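Local coordinates for uncharacterized protein (PDB 6R9N), which senses ferrous iron and oxygen for bacterial chemotaxis, holding a peroxide adduct at a di-iron centre in a metallo-beta-lactamase-like fold, at residues 37-42 against 62-67; 131-136 against 155-160; 212-217 against 236-241. All coordinates share one frame; numbering follows the deposited sequence.

Contact 1: residues 37-42 against 62-67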
loop_
_atom_site.group_PDB
_atom_site.type_symbol
_atom_site.label_atom_id
_atom_site.label_comp_id
_atom_site.label_asym_id
_atom_site.label_seq_id
_atom_site.Cartn_x
_atom_site.Cartn_y
_atom_site.Cartn_z
ATOM N N GLN A 37 -9.576 -13.986 -6.304
ATOM C CA GLN A 37 -8.328 -14.679 -6.613
ATOM C C GLN A 37 -8.455 -15.375 -7.956
ATOM O O GLN A 37 -9.514 -15.918 -8.282
ATOM C CB GLN A 37 -7.977 -15.728 -5.552
ATOM C CG GLN A 37 -7.506 -15.170 -4.237
ATOM C CD GLN A 37 -8.666 -14.647 -3.430
ATOM O OE1 GLN A 37 -8.652 -13.504 -2.955
ATOM N NE2 GLN A 37 -9.705 -15.469 -3.296
ATOM N N TYR A 38 -7.373 -15.376 -8.728
ATOM C CA TYR A 38 -7.411 -15.961 -10.058
ATOM C C TYR A 38 -6.278 -16.960 -10.253
ATOM O O TYR A 38 -5.240 -16.899 -9.589
ATOM C CB TYR A 38 -7.363 -14.881 -11.134
ATOM C CG TYR A 38 -8.525 -13.914 -11.048
ATOM C CD1 TYR A 38 -9.743 -14.183 -11.684
ATOM C CD2 TYR A 38 -8.406 -12.726 -10.328
ATOM C CE1 TYR A 38 -10.800 -13.288 -11.609
ATOM C CE2 TYR A 38 -9.453 -11.827 -10.249
ATOM C CZ TYR A 38 -10.638 -12.105 -10.886
ATOM O OH TYR A 38 -11.653 -11.185 -10.790
ATOM N N LEU A 39 -6.522 -17.916 -11.145
ATOM C CA LEU A 39 -5.550 -18.946 -11.479
ATOM C C LEU A 39 -5.508 -19.081 -12.991
ATOM O O LEU A 39 -6.557 -19.125 -13.645
ATOM C CB LEU A 39 -5.904 -20.287 -10.829
ATOM C CG LEU A 39 -5.057 -21.510 -11.196
ATOM C CD1 LEU A 39 -3.672 -21.403 -10.582
ATOM C CD2 LEU A 39 -5.743 -22.804 -10.725
ATOM N N ILE A 40 -4.302 -19.090 -13.543
ATOM C CA ILE A 40 -4.061 -19.461 -14.930
ATOM C C ILE A 40 -3.367 -20.812 -14.934
ATOM O O ILE A 40 -2.419 -21.028 -14.173
ATOM C CB ILE A 40 -3.235 -18.397 -15.663
ATOM C CG1 ILE A 40 -4.051 -17.110 -15.769
ATOM C CG2 ILE A 40 -2.811 -18.901 -17.035
ATOM C CD1 ILE A 40 -3.214 -15.870 -15.975
ATOM N N VAL A 41 -3.875 -21.738 -15.748
ATOM C CA VAL A 41 -3.271 -23.048 -15.949
ATOM C C VAL A 41 -2.872 -23.131 -17.412
ATOM O O VAL A 41 -3.661 -22.774 -18.293
ATOM C CB VAL A 41 -4.245 -24.187 -15.573
ATOM C CG1 VAL A 41 -3.646 -25.559 -15.898
ATOM C CG2 VAL A 41 -4.630 -24.102 -14.103
ATOM N N ASP A 42 -1.644 -23.575 -17.669
ATOM C CA ASP A 42 -1.087 -23.587 -19.020
ATOM C C ASP A 42 -0.217 -24.832 -19.134
ATOM O O ASP A 42 0.792 -24.952 -18.427
ATOM C CB ASP A 42 -0.284 -22.312 -19.309
ATOM C CG ASP A 42 -0.038 -22.095 -20.788
ATOM O OD1 ASP A 42 0.936 -22.670 -21.328
ATOM O OD2 ASP A 42 -0.810 -21.347 -21.424
ATOM N N THR A 62 -7.857 -25.844 -1.879
ATOM C CA THR A 62 -8.884 -26.781 -2.326
ATOM C C THR A 62 -9.370 -26.437 -3.725
ATOM O O THR A 62 -9.465 -27.311 -4.597
ATOM C CB THR A 62 -10.063 -26.783 -1.347
ATOM O OG1 THR A 62 -9.591 -26.936 -0.004
ATOM C CG2 THR A 62 -11.022 -27.913 -1.686
ATOM N N ALA A 63 -9.682 -25.163 -3.956
ATOM C CA ALA A 63 -10.170 -24.750 -5.263
ATOM C C ALA A 63 -9.120 -24.996 -6.336
ATOM O O ALA A 63 -9.422 -25.567 -7.390
ATOM C CB ALA A 63 -10.584 -23.279 -5.226
ATOM N N ILE A 64 -7.869 -24.607 -6.068
ATOM C CA ILE A 64 -6.799 -24.841 -7.036
ATOM C C ILE A 64 -6.693 -26.324 -7.368
ATOM O O ILE A 64 -6.551 -26.707 -8.538
ATOM C CB ILE A 64 -5.462 -24.289 -6.510
ATOM C CG1 ILE A 64 -5.494 -22.763 -6.445
ATOM C CG2 ILE A 64 -4.291 -24.774 -7.387
ATOM C CD1 ILE A 64 -4.316 -22.181 -5.726
ATOM N N SER A 65 -6.796 -27.181 -6.351
ATOM C CA SER A 65 -6.583 -28.616 -6.520
ATOM C C SER A 65 -7.615 -29.295 -7.418
ATOM O O SER A 65 -7.370 -30.425 -7.846
ATOM C CB SER A 65 -6.587 -29.299 -5.157
ATOM O OG SER A 65 -5.679 -28.659 -4.278
ATOM N N ARG A 66 -8.742 -28.652 -7.724
ATOM C CA ARG A 66 -9.640 -29.206 -8.730
ATOM C C ARG A 66 -9.074 -29.092 -10.138
ATOM O O ARG A 66 -9.627 -29.700 -11.064
ATOM C CB ARG A 66 -11.005 -28.523 -8.678
ATOM C CG ARG A 66 -11.496 -28.246 -7.269
ATOM C CD ARG A 66 -12.975 -27.925 -7.245
ATOM N NE ARG A 66 -13.442 -27.673 -5.878
ATOM C CZ ARG A 66 -13.729 -28.616 -4.980
ATOM N NH1 ARG A 66 -14.142 -28.269 -3.766
ATOM N NH2 ARG A 66 -13.610 -29.902 -5.289
ATOM N N PHE A 67 -8.002 -28.323 -10.323
ATOM C CA PHE A 67 -7.441 -28.070 -11.641
ATOM C C PHE A 67 -5.987 -28.455 -11.778
ATOM O O PHE A 67 -5.568 -28.818 -12.879
ATOM C CB PHE A 67 -7.564 -26.582 -11.995
ATOM C CG PHE A 67 -8.973 -26.077 -11.983
ATOM C CD1 PHE A 67 -9.803 -26.289 -13.075
ATOM C CD2 PHE A 67 -9.474 -25.407 -10.877
ATOM C CE1 PHE A 67 -11.104 -25.819 -13.076
ATOM C CE2 PHE A 67 -10.787 -24.943 -10.863
ATOM C CZ PHE A 67 -11.597 -25.142 -11.961
#
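A small apolar helix-on-sheet contact joins strand 38-42 to the C-terminal end of helix 57-65, where Leu39 and Val41 meet Ile64 and Phe67 on the outer, helix-covered side of a seven-strand mixed sheet. It contains no hydrogen bond, and the two segments together bury only 156 Å². Leu39 and Val41 point their side chains at the helix, while Tyr38 and Ile40 lie on the other face of the strand.

Leu39 has the largest share of the contact. Its CB already points at the helix; with CG anti to the backbone N (chi1 174°), Leu39 CD2 meets the CG2 methyl of Ile64 at 4.1 Å. The two side chains meet at a slant, branch against branch. The same Leu39 CD2 lies 4.4 Å from CB of Phe67 and is thus shared by two residues of the other segment. Val41, two residues on, brings its CG2 to within 4.4 Å of CB of Phe67. Phe67 therefore touches the strand through the root of its side chain, and its ring leads away from the strand. Phe67 N bonds to Ile64 O (2.8 Å), so this residue is still tied to the turn before it as its side chain meets the strand.

Around this patch segment 62-67 bridges three strands: Ile64 also rests on Leu48 of strand 45-49, and Phe67 reaches Ile20 of strand 17-21, which Val41 touches too. On the reverse face of strand 38-42, Tyr38 packs against Trp21 and Phe164 and bonds through its hydroxyl to Pro223 O, towards the second sheet of the fold.

Contact 2: residues 131-136 against 155-160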
loop_
_atom_site.group_PDB
_atom_site.type_symbol
_atom_site.label_atom_id
_atom_site.label_comp_id
_atom_site.label_asym_id
_atom_site.label_seq_id
_atom_site.Cartn_x
_atom_site.Cartn_y
_atom_site.Cartn_z
ATOM N N ILE A 131 5.783 -12.591 -19.455
ATOM C CA ILE A 131 6.023 -13.920 -18.903
ATOM C C ILE A 131 5.576 -14.936 -19.951
ATOM O O ILE A 131 4.422 -14.899 -20.399
ATOM C CB ILE A 131 5.263 -14.119 -17.583
ATOM C CG1 ILE A 131 5.541 -12.946 -16.635
ATOM C CG2 ILE A 131 5.643 -15.425 -16.926
ATOM C CD1 ILE A 131 4.555 -12.849 -15.478
ATOM N N SER A 132 6.500 -15.806 -20.379
ATOM C CA SER A 132 6.221 -16.788 -21.425
ATOM C C SER A 132 5.538 -18.018 -20.843
ATOM O O SER A 132 5.893 -18.489 -19.758
ATOM C CB SER A 132 7.510 -17.232 -22.127
ATOM O OG SER A 132 8.353 -16.146 -22.452
ATOM N N LEU A 133 4.581 -18.562 -21.578
ATOM C CA LEU A 133 3.900 -19.749 -21.090
ATOM C C LEU A 133 4.234 -20.977 -21.928
ATOM O O LEU A 133 4.573 -20.862 -23.112
ATOM C CB LEU A 133 2.386 -19.527 -21.100
ATOM C CG LEU A 133 1.914 -18.426 -20.155
ATOM C CD1 LEU A 133 0.412 -18.290 -20.257
ATOM C CD2 LEU A 133 2.358 -18.720 -18.734
ATOM N N PRO A 134 4.125 -22.178 -21.337
ATOM C CA PRO A 134 4.421 -23.411 -22.083
ATOM C C PRO A 134 3.613 -23.583 -23.357
ATOM O O PRO A 134 4.105 -24.215 -24.295
ATOM C CB PRO A 134 4.099 -24.517 -21.066
ATOM C CG PRO A 134 4.308 -23.903 -19.753
ATOM C CD PRO A 134 3.984 -22.431 -19.890
ATOM N N SER A 135 2.381 -23.075 -23.413
ATOM C CA SER A 135 1.555 -23.186 -24.613
ATOM C C SER A 135 2.090 -22.413 -25.809
ATOM O O SER A 135 1.614 -22.637 -26.925
ATOM C CB SER A 135 0.147 -22.665 -24.336
ATOM O OG SER A 135 0.176 -21.256 -24.163
ATOM N N GLY A 136 3.027 -21.501 -25.618
ATOM C CA GLY A 136 3.408 -20.583 -26.663
ATOM C C GLY A 136 2.864 -19.178 -26.497
ATOM O O GLY A 136 3.374 -18.251 -27.147
ATOM N N LEU A 155 -2.177 -7.857 -15.116
ATOM C CA LEU A 155 -1.638 -8.955 -15.914
ATOM C C LEU A 155 -2.622 -9.237 -17.034
ATOM O O LEU A 155 -3.789 -9.554 -16.772
ATOM C CB LEU A 155 -1.388 -10.210 -15.049
ATOM C CG LEU A 155 -0.451 -11.301 -15.592
ATOM C CD1 LEU A 155 -1.147 -12.122 -16.667
ATOM C CD2 LEU A 155 0.867 -10.663 -16.157
ATOM N N TYR A 156 -2.163 -9.079 -18.269
ATOM C CA TYR A 156 -2.972 -9.338 -19.452
ATOM C C TYR A 156 -2.617 -10.722 -19.975
ATOM O O TYR A 156 -1.463 -10.977 -20.337
ATOM C CB TYR A 156 -2.734 -8.291 -20.533
ATOM C CG TYR A 156 -3.646 -8.467 -21.716
ATOM C CD1 TYR A 156 -5.020 -8.571 -21.534
ATOM C CD2 TYR A 156 -3.148 -8.523 -23.011
ATOM C CE1 TYR A 156 -5.873 -8.728 -22.610
ATOM C CE2 TYR A 156 -4.006 -8.681 -24.095
ATOM C CZ TYR A 156 -5.365 -8.785 -23.879
ATOM O OH TYR A 156 -6.230 -8.943 -24.933
ATOM N N ASP A 157 -3.581 -11.631 -19.941
ATOM C CA ASP A 157 -3.392 -12.993 -20.426
ATOM C C ASP A 157 -3.706 -12.934 -21.914
ATOM O O ASP A 157 -4.869 -12.832 -22.307
ATOM C CB ASP A 157 -4.300 -13.955 -19.662
ATOM C CG ASP A 157 -4.155 -15.414 -20.112
ATOM O OD1 ASP A 157 -3.020 -15.896 -20.268
ATOM O OD2 ASP A 157 -5.192 -16.091 -20.295
ATOM N N GLU A 158 -2.662 -12.946 -22.753
ATOM C CA GLU A 158 -2.878 -12.699 -24.177
ATOM C C GLU A 158 -3.819 -13.729 -24.795
ATOM O O GLU A 158 -4.698 -13.376 -25.588
ATOM C CB GLU A 158 -1.540 -12.693 -24.921
ATOM C CG GLU A 158 -0.780 -11.384 -24.757
ATOM C CD GLU A 158 0.559 -11.376 -25.470
ATOM O OE1 GLU A 158 1.167 -10.299 -25.552
ATOM O OE2 GLU A 158 1.016 -12.440 -25.944
ATOM N N ARG A 159 -3.695 -14.998 -24.396
ATOM C CA ARG A 159 -4.455 -16.058 -25.062
ATOM C C ARG A 159 -5.957 -15.945 -24.791
ATOM O O ARG A 159 -6.772 -16.153 -25.696
ATOM C CB ARG A 159 -3.908 -17.422 -24.634
ATOM C CG ARG A 159 -4.858 -18.602 -24.882
ATOM C CD ARG A 159 -4.671 -19.190 -26.257
ATOM N NE ARG A 159 -3.293 -19.609 -26.462
ATOM C CZ ARG A 159 -2.890 -20.865 -26.619
ATOM N NH1 ARG A 159 -1.597 -21.106 -26.796
ATOM N NH2 ARG A 159 -3.764 -21.871 -26.614
ATOM N N SER A 160 -6.345 -15.657 -23.551
ATOM C CA SER A 160 -7.757 -15.463 -23.236
ATOM C C SER A 160 -8.237 -14.049 -23.545
ATOM O O SER A 160 -9.449 -13.815 -23.597
ATOM C CB SER A 160 -8.014 -15.789 -21.761
ATOM O OG SER A 160 -7.234 -14.930 -20.934
#
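Ser135 and Arg159 face each other at one end of this contact, Leu133 and Asp157 meet in its middle, and Ile131 and Leu155 close the other end. Ser135 OG stands 3.2 Å from Arg159 NH1, oblique to the guanidinium plane and at too poor an angle for a hydrogen bond; its bond is to Ser137 N. Ser135 CB is almost as near, 3.4 Å from Arg159 NH1. The backbone O of Ser135 lies at the edge of the guanidinium, in its plane. The arginine chain bends at its second and third torsions, which curls its flat end round to the turn. It is held there chiefly by outside partners: NE bonds to Ser137 OG, and NH2 forms a salt bridge with Asp14.

Leu133 to Gly136 form a type I beta turn, closed by Gly136 N to Leu133 O at 3.0 Å. The turn lies in the connection of a beta hairpin in a six-strand mixed sheet, between the edge strand 130-132 and its antiparallel neighbour 138-143. Strand 153-157 flanks 138-143 on its other side, so the two segments run nearly the same way, 21° apart end to end, with a strand between them. Across that strand Ile131 CD1 approaches Leu155 CD2 at 4.3 Å, both side chains also resting on Met139.

The side chains of Leu133 and Asp157 run nearly perpendicular, the leucine CD1 4.2 Å from Asp157 OD1. With CG anti to the backbone N (chi1 -180°), the aspartate extends its carboxylate to the end of the leucine, while its OD2 accepts a hydrogen bond from His17 NE2 of strand 17-21.

Contact 3: residues 212-217 against 236-241; sequences YVRRLN and NFLNWL
Leu238 and Asn239 of helix 232-242 meet Val213 and Arg214 near the end of helix 203-215, burying 171 Å² between the two segments. One turn of the second helix carries the whole contact. Just before it, Phe237 turns to another side, where its ring meets that of Tyr229.

Leu238 is the apolar centre, its CA 7.9 Å from that of Arg214. With CG anti to the carbonyl carbon (chi1 -63°), the leucine meets the first helix through its CD1 branch, which lies 4.0 Å from CG of Arg214 and 4.3 Å from CG1 of Val213. Leu238 and the aliphatic part of Arg214 lie side by side but point in opposite senses; the extended arginine chain carries its guanidinium on to the second helix.

At Asn239, at the surface, the contact becomes polar. Its side chain starts away from the first helix, yet the amide end returns, and Asn239 OD1 accepts a weak hydrogen bond from Arg214 NH1, 3.4 Å long with an angle of 151° at the hydrogen. The oxygen approaches the guanidinium edge near its plane, while the amide plane is turned 55° from it.

Trp240 then faces helix 185-199, where its ring stands edge-to-face with that of His196. Leu241 returns to helix 203-215 one level earlier, on Val206, Trp209 and Val210. Such helix-helix packing, with Tyr212 touching Ile142 of strand 138-143, is consistent with the outer helical layer of the alpha-beta/beta-alpha sandwich of the metallo-beta-lactamase fold.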
loop_
_atom_site.group_PDB
_atom_site.type_symbol
_atom_site.label_atom_id
_atom_site.label_comp_id
_atom_site.label_asym_id
_atom_site.label_seq_id
_atom_site.Cartn_x
_atom_site.Cartn_y
_atom_site.Cartn_z
ATOM N N TYR A 212 -3.849 3.246 -22.854
ATOM C CA TYR A 212 -2.950 2.099 -22.943
ATOM C C TYR A 212 -3.743 0.805 -23.038
ATOM O O TYR A 212 -3.514 -0.021 -23.933
ATOM C CB TYR A 212 -2.022 2.093 -21.720
ATOM C CG TYR A 212 -0.852 1.125 -21.743
ATOM C CD1 TYR A 212 -1.045 -0.238 -21.563
ATOM C CD2 TYR A 212 0.452 1.585 -21.902
ATOM C CE1 TYR A 212 0.025 -1.129 -21.571
ATOM C CE2 TYR A 212 1.535 0.708 -21.903
ATOM C CZ TYR A 212 1.308 -0.651 -21.730
ATOM O OH TYR A 212 2.359 -1.537 -21.725
ATOM N N VAL A 213 -4.718 0.634 -22.144
ATOM C CA VAL A 213 -5.448 -0.622 -22.089
ATOM C C VAL A 213 -6.292 -0.811 -23.338
ATOM O O VAL A 213 -6.379 -1.922 -23.870
ATOM C CB VAL A 213 -6.301 -0.676 -20.807
ATOM C CG1 VAL A 213 -7.396 -1.763 -20.905
ATOM C CG2 VAL A 213 -5.407 -0.906 -19.604
ATOM N N ARG A 214 -6.861 0.276 -23.871
ATOM C CA ARG A 214 -7.650 0.179 -25.097
ATOM C C ARG A 214 -6.832 -0.420 -26.238
ATOM O O ARG A 214 -7.384 -1.111 -27.101
ATOM C CB ARG A 214 -8.195 1.559 -25.485
ATOM C CG ARG A 214 -9.532 1.921 -24.843
ATOM C CD ARG A 214 -10.129 3.143 -25.522
ATOM N NE ARG A 214 -11.205 3.815 -24.779
ATOM C CZ ARG A 214 -11.196 5.118 -24.483
ATOM N NH1 ARG A 214 -12.204 5.679 -23.822
ATOM N NH2 ARG A 214 -10.160 5.867 -24.843
ATOM N N ARG A 215 -5.521 -0.180 -26.253
ATOM C CA ARG A 215 -4.689 -0.719 -27.324
ATOM C C ARG A 215 -4.494 -2.219 -27.174
ATOM O O ARG A 215 -4.364 -2.928 -28.177
ATOM C CB ARG A 215 -3.336 -0.020 -27.353
ATOM C CG ARG A 215 -3.415 1.424 -27.785
ATOM C CD ARG A 215 -2.020 2.025 -27.904
ATOM N NE ARG A 215 -1.319 1.480 -29.064
ATOM C CZ ARG A 215 -0.410 0.510 -29.008
ATOM N NH1 ARG A 215 0.167 0.079 -30.124
ATOM N NH2 ARG A 215 -0.066 -0.023 -27.839
ATOM N N LEU A 216 -4.413 -2.722 -25.946
ATOM C CA LEU A 216 -4.757 -4.117 -25.763
ATOM C C LEU A 216 -6.233 -4.242 -26.099
ATOM O O LEU A 216 -7.014 -3.323 -25.873
ATOM C CB LEU A 216 -4.492 -4.573 -24.329
ATOM C CG LEU A 216 -3.298 -4.109 -23.493
ATOM C CD1 LEU A 216 -3.671 -4.249 -22.031
ATOM C CD2 LEU A 216 -2.062 -4.923 -23.783
ATOM N N ASN A 217 -6.632 -5.338 -26.643
ATOM C CA ASN A 217 -8.075 -5.289 -26.859
ATOM C C ASN A 217 -8.712 -6.322 -25.955
ATOM O O ASN A 217 -9.095 -7.391 -26.431
ATOM C CB ASN A 217 -8.451 -5.531 -28.321
ATOM C CG ASN A 217 -7.813 -4.526 -29.246
ATOM O OD1 ASN A 217 -6.687 -4.726 -29.723
ATOM N ND2 ASN A 217 -8.512 -3.419 -29.486
ATOM N N ASN A 236 -17.967 -0.003 -21.473
ATOM C CA ASN A 236 -18.673 0.863 -20.540
ATOM C C ASN A 236 -17.739 1.321 -19.430
ATOM O O ASN A 236 -17.649 2.513 -19.135
ATOM C CB ASN A 236 -19.877 0.129 -19.955
ATOM C CG ASN A 236 -21.069 0.119 -20.891
ATOM O OD1 ASN A 236 -21.115 0.865 -21.871
ATOM N ND2 ASN A 236 -22.053 -0.710 -20.578
ATOM N N PHE A 237 -17.004 0.383 -18.832
ATOM C CA PHE A 237 -16.104 0.747 -17.746
ATOM C C PHE A 237 -15.011 1.695 -18.232
ATOM O O PHE A 237 -14.756 2.741 -17.621
ATOM C CB PHE A 237 -15.486 -0.504 -17.117
ATOM C CG PHE A 237 -14.453 -0.174 -16.090
ATOM C CD1 PHE A 237 -14.836 0.272 -14.832
ATOM C CD2 PHE A 237 -13.114 -0.218 -16.399
ATOM C CE1 PHE A 237 -13.893 0.611 -13.896
ATOM C CE2 PHE A 237 -12.169 0.129 -15.468
ATOM C CZ PHE A 237 -12.560 0.544 -14.209
ATOM N N LEU A 238 -14.355 1.343 -19.340
ATOM C CA LEU A 238 -13.271 2.178 -19.851
ATOM C C LEU A 238 -13.754 3.588 -20.175
ATOM O O LEU A 238 -13.068 4.571 -19.859
ATOM C CB LEU A 238 -12.647 1.530 -21.086
ATOM C CG LEU A 238 -11.998 0.174 -20.831
ATOM C CD1 LEU A 238 -11.330 -0.390 -22.083
ATOM C CD2 LEU A 238 -11.008 0.306 -19.694
ATOM N N ASN A 239 -14.935 3.714 -20.793
ATOM C CA ASN A 239 -15.449 5.045 -21.117
ATOM C C ASN A 239 -15.687 5.856 -19.853
ATOM O O ASN A 239 -15.301 7.032 -19.774
ATOM C CB ASN A 239 -16.744 4.940 -21.929
ATOM C CG ASN A 239 -16.516 4.397 -23.327
ATOM O OD1 ASN A 239 -15.382 4.367 -23.826
ATOM N ND2 ASN A 239 -17.597 3.957 -23.972
ATOM N N TRP A 240 -16.287 5.228 -18.837
ATOM C CA TRP A 240 -16.555 5.919 -17.580
ATOM C C TRP A 240 -15.258 6.358 -16.900
ATOM O O TRP A 240 -15.143 7.494 -16.422
ATOM C CB TRP A 240 -17.375 5.013 -16.669
ATOM C CG TRP A 240 -17.493 5.500 -15.265
ATOM C CD1 TRP A 240 -18.367 6.435 -14.789
ATOM C CD2 TRP A 240 -16.724 5.059 -14.140
ATOM N NE1 TRP A 240 -18.189 6.607 -13.433
ATOM C CE2 TRP A 240 -17.186 5.775 -13.011
ATOM C CE3 TRP A 240 -15.692 4.127 -13.975
ATOM C CZ2 TRP A 240 -16.657 5.582 -11.741
ATOM C CZ3 TRP A 240 -15.162 3.942 -12.716
ATOM C CH2 TRP A 240 -15.643 4.668 -11.613
ATOM N N LEU A 241 -14.266 5.462 -16.847
ATOM C CA LEU A 241 -13.032 5.759 -16.122
ATOM C C LEU A 241 -12.248 6.891 -16.780
ATOM O O LEU A 241 -11.709 7.765 -16.087
ATOM C CB LEU A 241 -12.166 4.499 -16.031
ATOM C CG LEU A 241 -10.892 4.655 -15.195
ATOM C CD1 LEU A 241 -11.221 5.132 -13.768
ATOM C CD2 LEU A 241 -10.073 3.365 -15.176
HETATM O O HOH W 1 -12.954 2.130 -24.671
#

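How the contacts relate
Contacts 1 and 2 adjoin, their centres 15 Å apart: Asp42 OD1 at the end of strand 38-42 lies 2.6 Å from Ser135 N, a probable hydrogen bond that ties the first sheet to the turn at the margin of the second. Contact 3 lies 20 Å from contact 2, centre to centre, and touches it where Tyr156 CD2 packs 3.8 Å from Leu216 CD2. Contacts 1 and 3 are on opposite sides of the chain's centre, with nearest atoms about 12 Å apart. No residue of the six segments ligates iron, but His148 falls between the segments of contact 2, and Gln224 and His225 between those of contact 3.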